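Local coordinates for thioredoxin reductase (Streptococcus pyogenes, PDB 5UWY), which catalyses the NADPH-dependent reduction of thioredoxin, passing electrons through a bound FAD and a redox-active cysteine pair, at the interface of chains A and B. Numbering follows the deposited sequence. Chains: chain A/B, Thioredoxin reductase.

The interface of chains A and B. Residues chain A 18, 22, 286, 289-290, 293; chain B 50, 52, 284, 286-287, 290.
A:Val289 and B:Thr286 meet at the apolar centre of this two-fold interface, where helix 285-304 of one chain packs against its own copy in the other. The valine methyl CG1, anti to its backbone N (chi1 153°), crosses the threonine side chain at about a right angle and lies 3.5 Å from B:Thr286 CB, touching the threonine methyl as well. Its other methyl, CG2, points tip to tip at B:Pro52 CG, 4.0 Å away. The two helices pass closely at A:Gly290, where the lack of a side chain probably helps, although the exact spacing is doubtful; its N-H points away from B:Thr286 O and makes no hydrogen bond to it. Helix 14-25 of chain A extends the packing outward, with A:Thr18 CG2 set against B:Pro52 CG at 3.7 Å and the proline ring crossing the threonine at roughly a right angle.

Toward the rim, A:Tyr22 reaches over to chain B, one ring face covered near its border by A:Ala293 CB from its own chain. The hydroxyl of B:Thr286, placed between its backbone N and carbonyl carbon (chi1 49°), meets the phenol tip to tip and donates a hydrogen bond from OG1 to A:Tyr22 OH at 3.0 Å. B:Asn50 lies over the other face, shifted toward the hydroxyl end, its amide 26° from the ring plane, whereas the B:Gln284 amide stands nearly perpendicular. B:Thr287, in the first helical turn, ties back to B:Gln284 as in a capping box: its OG1 accepts from B:Gln284 N at 3.0 Å and donates to B:Gln284 O at 2.7 Å. B:Gln284 runs past the phenol in the opposite direction, its CB 3.5 Å from A:Tyr22 OH.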
# COMPACT_ATOMS: atom_id res chain seq x y z
N THR A 18 -8.07 -6.25 2.48
CA THR A 18 -6.92 -6.63 1.66
C THR A 18 -6.20 -7.83 2.26
O THR A 18 -5.82 -8.76 1.53
CB THR A 18 -5.96 -5.45 1.51
OG1 THR A 18 -6.68 -4.32 1.00
CG2 THR A 18 -4.83 -5.80 0.55
N TYR A 22 -5.64 -11.42 0.25
CA TYR A 22 -4.38 -12.13 0.05
C TYR A 22 -4.37 -13.46 0.79
O TYR A 22 -4.00 -14.49 0.22
CB TYR A 22 -3.21 -11.25 0.50
CG TYR A 22 -2.67 -10.36 -0.59
CD1 TYR A 22 -3.28 -9.15 -0.89
CD2 TYR A 22 -1.56 -10.73 -1.33
CE1 TYR A 22 -2.79 -8.33 -1.89
CE2 TYR A 22 -1.06 -9.92 -2.34
CZ TYR A 22 -1.68 -8.72 -2.61
OH TYR A 22 -1.19 -7.91 -3.60
N THR A 286 -4.31 3.64 0.68
CA THR A 286 -3.16 3.09 -0.04
C THR A 286 -2.15 2.46 0.92
O THR A 286 -1.48 1.46 0.59
CB THR A 286 -2.50 4.21 -0.82
OG1 THR A 286 -2.30 5.33 0.04
CG2 THR A 286 -3.41 4.65 -1.93
N VAL A 289 -3.72 -0.65 2.31
CA VAL A 289 -3.71 -1.69 1.30
C VAL A 289 -2.33 -2.36 1.23
O VAL A 289 -2.24 -3.59 1.32
CB VAL A 289 -4.15 -1.13 -0.06
CG1 VAL A 289 -3.56 -1.91 -1.20
CG2 VAL A 289 -5.67 -1.16 -0.16
N GLY A 290 -1.25 -1.57 1.08
CA GLY A 290 0.06 -2.12 1.39
C GLY A 290 0.14 -2.98 2.65
O GLY A 290 0.56 -4.15 2.60
N ALA A 293 -1.92 -6.26 2.51
CA ALA A 293 -1.24 -7.24 1.67
C ALA A 293 -0.10 -7.91 2.42
O ALA A 293 0.06 -9.14 2.37
CB ALA A 293 -0.74 -6.57 0.39
N ASN B 50 -5.52 -9.58 -7.31
CA ASN B 50 -5.18 -9.25 -5.93
C ASN B 50 -4.94 -7.75 -5.74
O ASN B 50 -4.24 -7.36 -4.80
CB ASN B 50 -3.97 -10.05 -5.45
CG ASN B 50 -2.75 -9.86 -6.32
OD1 ASN B 50 -2.78 -9.12 -7.31
ND2 ASN B 50 -1.66 -10.52 -5.95
N PRO B 52 -7.00 -4.62 -4.60
CA PRO B 52 -8.32 -4.31 -4.04
C PRO B 52 -9.07 -3.28 -4.87
O PRO B 52 -8.47 -2.39 -5.49
CB PRO B 52 -7.99 -3.77 -2.65
CG PRO B 52 -6.65 -4.33 -2.33
CD PRO B 52 -5.92 -4.37 -3.64
N GLN B 284 4.43 -6.22 -4.62
CA GLN B 284 3.11 -6.27 -5.23
C GLN B 284 2.66 -4.85 -5.57
O GLN B 284 3.25 -3.87 -5.12
CB GLN B 284 2.08 -6.92 -4.30
CG GLN B 284 2.42 -8.32 -3.84
CD GLN B 284 2.41 -9.33 -4.96
OE1 GLN B 284 1.39 -9.53 -5.62
NE2 GLN B 284 3.55 -9.97 -5.19
N THR B 286 0.06 -3.55 -4.44
CA THR B 286 -0.49 -3.01 -3.20
C THR B 286 0.59 -2.43 -2.30
O THR B 286 0.37 -1.43 -1.57
CB THR B 286 -1.22 -4.13 -2.47
OG1 THR B 286 -0.36 -5.27 -2.40
CG2 THR B 286 -2.44 -4.52 -3.25
N THR B 287 1.76 -3.07 -2.31
CA THR B 287 2.94 -2.56 -1.62
C THR B 287 3.51 -1.36 -2.34
O THR B 287 3.83 -0.37 -1.69
CB THR B 287 4.00 -3.67 -1.51
OG1 THR B 287 4.65 -3.85 -2.77
CG2 THR B 287 3.34 -4.96 -1.11
N GLY B 290 0.96 1.58 -1.34
CA GLY B 290 1.44 2.09 -0.06
C GLY B 290 2.72 2.92 -0.12
O GLY B 290 2.75 4.08 0.33